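Local coordinates for protein glutamine cyclotransferase (Tannerella forsythia, PDB 6QRO) that probably catalyses, with a bound zinc ion, the cyclisation of N-terminal glutamine residues of peptides and proteins to pyroglutamate, at residues 47-52 with 162-167; 131-136 with 295-300; 139-144 with 303-308; 209-214 with 272-277. All coordinates share one frame; numbering follows the deposited sequence.

Interaction 1. Residues 47-52 with 162-167; sequences RVPNTE and FFDAED. With ZN (zinc ion), chain E.
Pro49 meets the loop that follows strand 157-163 with one corner of its ring. CG lies 4.3 Å from the CA of Ala165 and 4.4 Å from the CB of the same residue. It is a small, buried contact with no hydrogen bond across it.

Across from Pro49, just past the end of strand 157-163, stands Asp164. Its CB carries the carboxylate out with CG anti to the backbone N (chi1 -154°), which brings the head nearer to the loop 47-52. Asp164 and Pro49 run past each other in opposite directions. At the tip, OD1 comes 3.8 Å from CG of Pro49, though the placing of this oxygen is less sure. OD2 accepts hydrogen bonds from the backbone N of Gln90 and from NE2 of His54, tying the acid to strand 86-96 and to helix 52-67, whose His54 also touches Pro49.

The loop itself is held in shape by a type II turn from Val48 to Thr51. Val48 O takes two bonds from Thr51, one from N at 3.2 Å and one from OG1 at 2.7 Å, the hydroxyl lying in the carbonyl plane on a lone pair. Thr51 is also the N-cap of helix 52-67.

Two residues beyond Ala165, Asp167 grips the zinc ion with both oxygens, OD2 at 2.0 Å from the metal and OD1 at 2.3 Å; Asp134, His288 and a water complete the site. An apolar proline thus packs loop on loop, while His54, its ND1 bonded to Arg47 O, is engaged at both ring nitrogens, consistent with a charged imidazole opposite an ionised Asp164.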
# COMPACT_ATOMS: atom_id res chain seq x y z
N ARG A 47 -11.31 8.24 -0.62
CA ARG A 47 -11.11 7.82 0.77
C ARG A 47 -10.30 8.88 1.53
O ARG A 47 -9.15 8.67 1.94
CB ARG A 47 -10.46 6.44 0.82
CG ARG A 47 -11.44 5.25 0.56
CD ARG A 47 -11.81 5.08 -0.91
NE ARG A 47 -10.62 4.80 -1.72
CZ ARG A 47 -10.40 5.31 -2.93
NH1 ARG A 47 -9.29 5.00 -3.59
NH2 ARG A 47 -11.28 6.16 -3.46
N VAL A 48 -10.91 10.05 1.67
CA VAL A 48 -10.30 11.16 2.42
C VAL A 48 -10.62 11.02 3.90
O VAL A 48 -11.80 10.86 4.26
CB VAL A 48 -10.79 12.53 1.90
CG1 VAL A 48 -10.21 13.66 2.74
CG2 VAL A 48 -10.41 12.72 0.45
N PRO A 49 -9.63 11.05 4.79
CA PRO A 49 -9.92 10.98 6.23
C PRO A 49 -10.91 12.06 6.67
O PRO A 49 -10.82 13.22 6.27
CB PRO A 49 -8.54 11.15 6.86
CG PRO A 49 -7.61 10.57 5.84
CD PRO A 49 -8.19 10.94 4.52
N ASN A 50 -11.86 11.65 7.52
CA ASN A 50 -12.95 12.48 8.06
C ASN A 50 -14.10 12.67 7.08
O ASN A 50 -14.82 13.66 7.20
CB ASN A 50 -12.49 13.86 8.57
CG ASN A 50 -11.59 13.77 9.79
OD1 ASN A 50 -11.46 12.71 10.40
ND2 ASN A 50 -10.98 14.89 10.17
N THR A 51 -14.24 11.83 6.05
CA THR A 51 -15.42 11.86 5.20
C THR A 51 -16.22 10.58 5.42
O THR A 51 -15.70 9.58 5.92
CB THR A 51 -15.07 11.99 3.71
OG1 THR A 51 -14.31 10.85 3.28
CG2 THR A 51 -14.29 13.26 3.46
N GLU A 52 -17.48 10.60 5.00
CA GLU A 52 -18.31 9.40 5.12
C GLU A 52 -17.82 8.30 4.18
O GLU A 52 -17.88 7.12 4.54
CB GLU A 52 -19.78 9.74 4.87
CG GLU A 52 -20.78 8.62 5.21
CD GLU A 52 -20.68 8.08 6.65
OE1 GLU A 52 -21.18 6.96 6.89
OE2 GLU A 52 -20.11 8.75 7.54
N PHE A 162 -3.50 -2.26 6.34
CA PHE A 162 -3.90 -1.13 5.51
C PHE A 162 -3.70 0.14 6.34
O PHE A 162 -4.41 0.35 7.33
CB PHE A 162 -5.36 -1.25 5.06
CG PHE A 162 -5.67 -2.51 4.29
CD1 PHE A 162 -4.80 -2.98 3.34
CD2 PHE A 162 -6.82 -3.22 4.55
CE1 PHE A 162 -5.08 -4.14 2.62
CE2 PHE A 162 -7.10 -4.39 3.85
CZ PHE A 162 -6.22 -4.85 2.88
N PHE A 163 -2.75 0.97 5.94
CA PHE A 163 -2.43 2.18 6.69
C PHE A 163 -3.25 3.39 6.22
O PHE A 163 -3.35 3.67 5.02
CB PHE A 163 -0.94 2.49 6.60
CG PHE A 163 -0.10 1.58 7.45
CD1 PHE A 163 -0.40 1.42 8.79
CD2 PHE A 163 1.00 0.94 6.94
CE1 PHE A 163 0.36 0.61 9.59
CE2 PHE A 163 1.77 0.12 7.74
CZ PHE A 163 1.44 -0.05 9.07
N ASP A 164 -3.78 4.12 7.18
CA ASP A 164 -4.57 5.32 6.93
C ASP A 164 -3.68 6.56 6.90
O ASP A 164 -2.53 6.55 7.35
CB ASP A 164 -5.64 5.47 8.00
CG ASP A 164 -6.84 6.27 7.53
OD1 ASP A 164 -6.78 6.87 6.43
OD2 ASP A 164 -7.84 6.30 8.28
N ALA A 165 -4.24 7.64 6.34
CA ALA A 165 -3.68 8.99 6.47
C ALA A 165 -2.22 9.04 6.02
O ALA A 165 -1.40 9.77 6.59
CB ALA A 165 -3.83 9.53 7.90
N GLU A 166 -1.89 8.23 5.01
CA GLU A 166 -0.56 8.23 4.41
C GLU A 166 -0.36 9.39 3.45
O GLU A 166 0.76 9.89 3.33
CB GLU A 166 -0.34 6.92 3.67
CG GLU A 166 0.95 6.76 2.87
CD GLU A 166 0.79 7.17 1.39
OE1 GLU A 166 -0.31 7.65 1.02
OE2 GLU A 166 1.73 7.00 0.59
N ASP A 167 -1.43 9.81 2.77
CA ASP A 167 -1.35 10.66 1.58
C ASP A 167 -1.93 12.06 1.83
O ASP A 167 -2.43 12.70 0.90
CB ASP A 167 -2.08 10.00 0.41
CG ASP A 167 -1.27 10.04 -0.86
OD1 ASP A 167 -0.10 10.45 -0.79
OD2 ASP A 167 -1.76 9.64 -1.90
ZN ZN E . -0.06 9.72 -2.99
O HOH W 1 1.61 9.47 -3.47

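Interaction 2. Residues 131-136 with 295-300. With ZN (zinc ion), chain E.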
# COMPACT_ATOMS: atom_id res chain seq x y z
N GLY A 131 -7.76 8.28 -6.13
CA GLY A 131 -6.68 7.44 -5.64
C GLY A 131 -6.87 5.98 -6.02
O GLY A 131 -6.66 5.09 -5.19
N ALA A 132 -7.26 5.73 -7.27
CA ALA A 132 -7.44 4.36 -7.74
C ALA A 132 -6.11 3.61 -7.71
O ALA A 132 -6.01 2.50 -7.18
CB ALA A 132 -8.03 4.35 -9.15
N ASP A 133 -5.07 4.21 -8.27
CA ASP A 133 -3.78 3.56 -8.19
C ASP A 133 -3.04 3.93 -6.91
O ASP A 133 -2.39 3.09 -6.29
CB ASP A 133 -2.96 3.93 -9.42
CG ASP A 133 -1.74 3.12 -9.56
OD1 ASP A 133 -1.81 1.89 -9.27
OD2 ASP A 133 -0.71 3.69 -9.97
N ASP A 134 -3.17 5.19 -6.49
CA ASP A 134 -2.49 5.71 -5.31
C ASP A 134 -3.42 5.50 -4.10
O ASP A 134 -4.19 6.38 -3.69
CB ASP A 134 -2.10 7.16 -5.58
CG ASP A 134 -1.34 7.81 -4.45
OD1 ASP A 134 -1.03 7.11 -3.47
OD2 ASP A 134 -1.01 9.01 -4.60
N GLY A 135 -3.35 4.30 -3.54
CA GLY A 135 -4.28 3.86 -2.52
C GLY A 135 -5.04 2.60 -2.88
O GLY A 135 -4.91 1.58 -2.19
N GLY A 136 -5.83 2.64 -3.96
CA GLY A 136 -6.70 1.52 -4.29
C GLY A 136 -5.98 0.26 -4.74
O GLY A 136 -6.36 -0.85 -4.36
N GLU A 295 -9.39 4.27 -15.03
CA GLU A 295 -9.02 4.26 -16.45
C GLU A 295 -7.61 3.71 -16.65
O GLU A 295 -7.31 3.15 -17.70
CB GLU A 295 -9.14 5.66 -17.05
CG GLU A 295 -10.59 6.12 -17.34
CD GLU A 295 -10.73 7.65 -17.50
OE1 GLU A 295 -11.30 8.12 -18.51
OE2 GLU A 295 -10.30 8.39 -16.59
N ASN A 296 -6.74 3.81 -15.64
CA ASN A 296 -5.36 3.38 -15.79
C ASN A 296 -5.10 1.97 -15.28
O ASN A 296 -4.06 1.40 -15.62
CB ASN A 296 -4.41 4.31 -15.02
CG ASN A 296 -4.56 5.76 -15.40
OD1 ASN A 296 -4.50 6.12 -16.58
ND2 ASN A 296 -4.79 6.60 -14.39
N ILE A 297 -6.02 1.38 -14.52
CA ILE A 297 -5.72 0.11 -13.87
C ILE A 297 -5.60 -0.99 -14.92
O ILE A 297 -6.45 -1.12 -15.82
CB ILE A 297 -6.79 -0.22 -12.81
CG1 ILE A 297 -6.96 0.97 -11.86
CG2 ILE A 297 -6.46 -1.52 -12.09
CD1 ILE A 297 -5.71 1.34 -11.03
N ASP A 298 -4.53 -1.79 -14.81
CA ASP A 298 -4.13 -2.81 -15.78
C ASP A 298 -4.09 -4.14 -15.04
O ASP A 298 -3.27 -4.33 -14.14
CB ASP A 298 -2.75 -2.46 -16.36
CG ASP A 298 -2.34 -3.31 -17.56
OD1 ASP A 298 -2.88 -4.42 -17.78
OD2 ASP A 298 -1.42 -2.86 -18.29
N ARG A 299 -4.96 -5.07 -15.45
CA ARG A 299 -5.02 -6.39 -14.82
C ARG A 299 -3.68 -7.11 -14.90
O ARG A 299 -3.28 -7.79 -13.95
CB ARG A 299 -6.13 -7.20 -15.47
CG ARG A 299 -7.50 -6.74 -15.01
CD ARG A 299 -8.62 -7.43 -15.72
NE ARG A 299 -8.52 -7.13 -17.15
CZ ARG A 299 -9.45 -7.43 -18.05
NH1 ARG A 299 -10.57 -8.04 -17.66
NH2 ARG A 299 -9.25 -7.11 -19.32
N GLU A 300 -2.95 -6.94 -16.01
CA GLU A 300 -1.64 -7.56 -16.13
C GLU A 300 -0.63 -6.99 -15.14
O GLU A 300 0.21 -7.73 -14.61
CB GLU A 300 -1.12 -7.47 -17.56
CG GLU A 300 0.05 -8.40 -17.79
CD GLU A 300 -0.12 -9.77 -17.18
OE1 GLU A 300 0.65 -10.11 -16.23
OE2 GLU A 300 -1.01 -10.52 -17.67
ZN ZN E . -0.06 9.72 -2.99
O HOH W 1 1.61 9.47 -3.47
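Ile297 points its far methyl at the first turn of helix 132-151, and that methyl makes the closest touches. CD1 sits on the backbone of the turn, 4.0 Å from both the O of Ala132 and the N of Asp133. The CB of Asp133 is 4.1 Å from it, with the CB of Ala132 almost as near at 4.2 Å. The CB atoms of Ala132 and Asp133 both lean toward the 295-300 segment, whereas Ile297 starts out across the line between the two and turns in only at its end. Two bends do this: CG1 swings to the N side of its backbone (chi1 -52°), and the second torsion (chi2 -63°) folds CD1 round to the helix.

The acid of Asp133 turns away from the isoleucine, its CG trans to the main-chain N (chi1 -169°), and its OD1 accepts from the N of Gly210. Its neighbour Asp134 has a similar first torsion but heads another way round the helix, to the zinc ion, which OD2 binds at 2.0 Å. The other oxygen, OD1, accepts from NE2 of His109, a second-shell bond that helps fix the carboxylate's rotation. Asp292 receives the N-H groups of Asp133 and Asp134, so both are held by one carboxylate.

After Ile297 the chain enters helix 299-314, where Asp298 is the N-cap: its OD1 takes the N of Glu300 at 3.1 Å, from above the carboxylate plane. Ile297 sits in the approach to that helix, against the N-terminal turn of helix 132-151, with Tyr35 and Ile38 of helix 31-43 packing on the same side chain.

Interaction 3. Residues 139-144 with 303-308; sequences VGILLE and KAVGET
Both segments are regular helix, 139-144 from the middle of helix 132-151 and 303-308 from helix 299-314. They come nearest at Ile141 and Gly306, whose CA atoms are 6.1 Å apart. Gly306 has no side chain, and this lets the branched side chain of Ile141 rest directly on the backbone of the partner helix: CG2 lies 4.1 Å from the CA of Gly306.

The other arm of Ile141 serves Val305. CG1 is turned beside the backbone N (chi1 -72°) and the chain then runs extended (chi2 -176°), carrying CD1 to within 3.8 Å of the CB of Val305 and 3.9 Å of its CG1. The two side chains cross at about a right angle, so a methyl end meets the flank of the valine. Ile141 thus spreads its two branches over successive residues of the neighbouring helix.

In the three-layer alpha/beta fold of this M28-type enzyme, both helices lie on the central sheet, and Leu206 of strand 203-207 touches Ile141 and Val305 alike, joining both to the sheet.

Within helix 299-314 itself, polar side chains are tied back to the helix. Lys303 NZ and Glu307 OE2 form a salt bridge of 3.1 Å one turn apart, and NZ also donates to the O of Phe29. Thr308 OG1 returns to the O of Ala304 at 2.7 Å, reaching it from the opposite face to Thr308 N.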
# COMPACT_ATOMS: atom_id res chain seq x y z
N VAL A 139 -4.20 -1.91 -1.90
CA VAL A 139 -5.22 -2.56 -1.08
C VAL A 139 -5.89 -3.70 -1.84
O VAL A 139 -6.02 -4.81 -1.33
CB VAL A 139 -6.26 -1.54 -0.61
CG1 VAL A 139 -7.37 -2.25 0.14
CG2 VAL A 139 -5.61 -0.47 0.29
N GLY A 140 -6.28 -3.44 -3.09
CA GLY A 140 -7.02 -4.44 -3.86
C GLY A 140 -6.24 -5.72 -4.06
O GLY A 140 -6.78 -6.82 -3.91
N ILE A 141 -4.94 -5.61 -4.35
CA ILE A 141 -4.10 -6.80 -4.50
C ILE A 141 -4.05 -7.59 -3.20
O ILE A 141 -4.22 -8.82 -3.19
CB ILE A 141 -2.70 -6.41 -5.02
CG1 ILE A 141 -2.81 -5.98 -6.49
CG2 ILE A 141 -1.73 -7.57 -4.83
CD1 ILE A 141 -1.47 -5.64 -7.18
N LEU A 142 -3.85 -6.90 -2.08
CA LEU A 142 -3.79 -7.56 -0.78
C LEU A 142 -5.14 -8.14 -0.38
O LEU A 142 -5.20 -9.07 0.44
CB LEU A 142 -3.31 -6.57 0.28
CG LEU A 142 -1.85 -6.11 0.20
CD1 LEU A 142 -1.53 -5.21 1.39
CD2 LEU A 142 -0.92 -7.31 0.14
N LEU A 143 -6.23 -7.58 -0.89
CA LEU A 143 -7.56 -8.13 -0.66
C LEU A 143 -7.74 -9.49 -1.32
O LEU A 143 -8.35 -10.40 -0.74
CB LEU A 143 -8.62 -7.15 -1.17
CG LEU A 143 -8.91 -5.98 -0.24
CD1 LEU A 143 -9.89 -4.98 -0.87
CD2 LEU A 143 -9.52 -6.58 1.01
N GLU A 144 -7.24 -9.64 -2.55
CA GLU A 144 -7.27 -10.93 -3.23
C GLU A 144 -6.31 -11.93 -2.56
O GLU A 144 -6.62 -13.12 -2.46
CB GLU A 144 -6.96 -10.72 -4.71
CG GLU A 144 -6.78 -11.97 -5.56
CD GLU A 144 -8.02 -12.85 -5.56
OE1 GLU A 144 -7.89 -14.04 -5.95
OE2 GLU A 144 -9.12 -12.37 -5.21
N LYS A 303 -1.71 -8.59 -12.01
CA LYS A 303 -1.37 -10.01 -12.11
C LYS A 303 0.08 -10.26 -11.75
O LYS A 303 0.40 -11.16 -10.97
CB LYS A 303 -1.68 -10.49 -13.54
CG LYS A 303 -1.46 -11.97 -13.86
CD LYS A 303 -2.48 -12.83 -13.14
CE LYS A 303 -2.53 -14.27 -13.67
NZ LYS A 303 -3.70 -15.00 -13.07
N ALA A 304 0.99 -9.44 -12.31
CA ALA A 304 2.41 -9.59 -12.02
C ALA A 304 2.70 -9.48 -10.53
O ALA A 304 3.39 -10.33 -9.95
CB ALA A 304 3.21 -8.55 -12.79
N VAL A 305 2.20 -8.42 -9.90
CA VAL A 305 2.49 -8.21 -8.49
C VAL A 305 1.85 -9.31 -7.66
O VAL A 305 2.48 -9.86 -6.75
CB VAL A 305 2.02 -6.81 -8.05
CG1 VAL A 305 2.29 -6.60 -6.57
CG2 VAL A 305 2.71 -5.74 -8.84
N GLY A 306 0.59 -9.64 -7.95
CA GLY A 306 -0.10 -10.62 -7.12
C GLY A 306 0.51 -12.01 -7.23
O GLY A 306 0.72 -12.69 -6.22
N GLU A 307 0.80 -12.44 -8.45
CA GLU A 307 1.44 -13.74 -8.65
C GLU A 307 2.79 -13.82 -7.95
O GLU A 307 3.13 -14.84 -7.34
CB GLU A 307 1.63 -13.98 -10.15
CG GLU A 307 0.35 -14.23 -10.95
CD GLU A 307 -0.15 -15.66 -10.85
OE1 GLU A 307 0.60 -16.52 -10.34
OE2 GLU A 307 -1.29 -15.93 -11.29
N THR A 308 3.57 -12.73 -8.00
CA THR A 308 4.91 -12.74 -7.41
C THR A 308 4.87 -12.90 -5.90
O THR A 308 5.58 -13.73 -5.32
CB THR A 308 5.66 -11.47 -7.80
OG1 THR A 308 5.79 -11.42 -9.22
CG2 THR A 308 7.05 -11.48 -7.20

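Interaction 4. Residues 209-214 with 272-277; sequences VGSRGA and IINYDP
Ile272, in strand 269-273, opens the contact against Val209. Its O lies 3.4 Å from CG1 of Val209, a close van der Waals touch, and its CG2 is 3.9 Å from the same methyl. The two side chains cross at about a right angle; CG1 of Val209 lies opposite its own carbonyl carbon (chi1 -84°), which leaves this branch facing the strand. Phe216 of strand 216-218 packs on both residues.

Ile273 turns its side chain away from the loop and touches Ile254 and Asp256. Asn274 turns back to the loop and carries the larger polar group of the contact. Its amide reaches across to Ala214, OD1 lying 3.5 Å from the CA and 3.7 Å from the CB of that residue. The same oxygen accepts from the N of Thr215, the next residue along, while ND2 comes only within 4.2 Å of Ser211 OG. Tyr275 makes a backbone hydrogen bond with Thr215, and its ring meets that of Tyr217 edge to face.

The side chain of Asn274 thus braces a type II turn, Ser211 to Ala214, beyond the C-terminal ends of parallel strands 203-207 and 269-273, where loops surround the zinc site in this alpha/beta fold.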
# COMPACT_ATOMS: atom_id res chain seq x y z
N VAL A 209 0.48 0.09 -7.58
CA VAL A 209 0.82 -1.20 -8.17
C VAL A 209 -0.27 -1.62 -9.15
O VAL A 209 -0.44 -2.82 -9.41
CB VAL A 209 1.06 -2.28 -7.09
CG1 VAL A 209 2.47 -2.21 -6.57
CG2 VAL A 209 0.09 -2.09 -5.93
N GLY A 210 -0.97 -0.65 -9.74
CA GLY A 210 -1.98 -1.00 -10.73
C GLY A 210 -1.95 -0.27 -12.07
O GLY A 210 -2.79 -0.56 -12.92
N SER A 211 -1.00 0.63 -12.30
CA SER A 211 -1.10 1.47 -13.49
C SER A 211 -0.58 0.75 -14.72
O SER A 211 0.33 -0.09 -14.65
CB SER A 211 -0.34 2.79 -13.32
OG SER A 211 1.05 2.56 -13.16
N ARG A 212 -1.17 1.10 -15.86
CA ARG A 212 -0.72 0.57 -17.14
C ARG A 212 0.73 0.97 -17.39
O ARG A 212 1.09 2.14 -17.22
CB ARG A 212 -1.64 1.07 -18.25
CG ARG A 212 -1.39 0.46 -19.62
CD ARG A 212 -2.64 0.70 -20.45
NE ARG A 212 -3.78 0.13 -19.74
CZ ARG A 212 -4.31 -1.05 -20.02
NH1 ARG A 212 -3.82 -1.76 -21.04
NH2 ARG A 212 -5.33 -1.51 -19.30
N GLY A 213 1.56 -0.01 -17.73
CA GLY A 213 2.97 0.23 -18.01
C GLY A 213 3.86 0.40 -16.80
O GLY A 213 5.00 0.84 -16.95
N ALA A 214 3.37 0.08 -15.61
CA ALA A 214 4.17 0.27 -14.40
C ALA A 214 5.47 -0.55 -14.44
O ALA A 214 5.52 -1.65 -14.98
CB ALA A 214 3.34 -0.09 -13.16
N ILE A 272 7.19 -2.06 -3.10
CA ILE A 272 6.91 -2.29 -4.51
C ILE A 272 6.12 -1.06 -4.93
O ILE A 272 4.96 -0.91 -4.57
CB ILE A 272 6.15 -3.60 -4.75
CG1 ILE A 272 6.90 -4.77 -4.09
CG2 ILE A 272 6.02 -3.85 -6.24
CD1 ILE A 272 6.24 -6.15 -4.27
N ILE A 273 6.78 -0.15 -5.64
CA ILE A 273 6.19 1.16 -5.93
C ILE A 273 6.58 1.52 -7.35
O ILE A 273 7.72 1.28 -7.76
CB ILE A 273 6.64 2.25 -4.92
CG1 ILE A 273 6.11 3.63 -5.31
CG2 ILE A 273 8.16 2.28 -4.70
CD1 ILE A 273 6.29 4.69 -4.24
N ASN A 274 5.64 2.08 -8.10
CA ASN A 274 5.95 2.49 -9.46
C ASN A 274 7.04 3.54 -9.46
O ASN A 274 7.00 4.50 -8.69
CB ASN A 274 4.71 3.03 -10.17
CG ASN A 274 5.00 3.46 -11.60
OD1 ASN A 274 5.63 2.72 -12.38
ND2 ASN A 274 4.52 4.64 -11.97
N TYR A 275 8.04 3.35 -10.32
CA TYR A 275 9.03 4.39 -10.53
C TYR A 275 8.91 4.84 -11.98
O TYR A 275 9.12 4.04 -12.90
CB TYR A 275 10.44 3.89 -10.23
CG TYR A 275 11.56 4.86 -10.51
CD1 TYR A 275 11.80 5.92 -9.65
CD2 TYR A 275 12.42 4.69 -11.59
CE1 TYR A 275 12.83 6.81 -9.87
CE2 TYR A 275 13.46 5.57 -11.81
CZ TYR A 275 13.66 6.63 -10.95
OH TYR A 275 14.70 7.52 -11.17
N ASP A 276 8.62 6.13 -12.18
CA ASP A 276 8.51 6.67 -13.54
C ASP A 276 9.68 7.60 -13.82
O ASP A 276 9.68 8.75 -13.36
CB ASP A 276 7.17 7.39 -13.74
CG ASP A 276 6.81 7.55 -15.21
OD1 ASP A 276 7.71 7.74 -16.04
OD2 ASP A 276 5.62 7.47 -15.55
N PRO A 277 10.62 7.19 -14.67
CA PRO A 277 11.85 7.98 -14.87
C PRO A 277 11.69 9.18 -15.78
O PRO A 277 12.63 9.98 -15.88
CB PRO A 277 12.82 6.95 -15.47
CG PRO A 277 11.94 5.95 -16.15
CD PRO A 277 10.68 5.87 -15.33

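Interactions 1 and 2 meet at the zinc ion: Asp167 and Asp134 come from their respective second and first segments, although the contact centres are about 17 Å apart. Interaction 3 continues interaction 2 along the same two helices, 132-151 and 299-314, with centres about 12 Å apart. Interaction 4 lies about 10 Å from interaction 2, centre to centre, and is hydrogen-bonded to it through Gly210, whose O also takes the N of Asp298. It touches interaction 3 through Val209. Along the chain, interaction 1 interleaves with interactions 2 and 3 and closes before interaction 4 opens; interactions 2 and 3 span interaction 4. Interactions 1 and 4 reach one mixed sheet, at inner strand 157-163 and outermost strand 269-273.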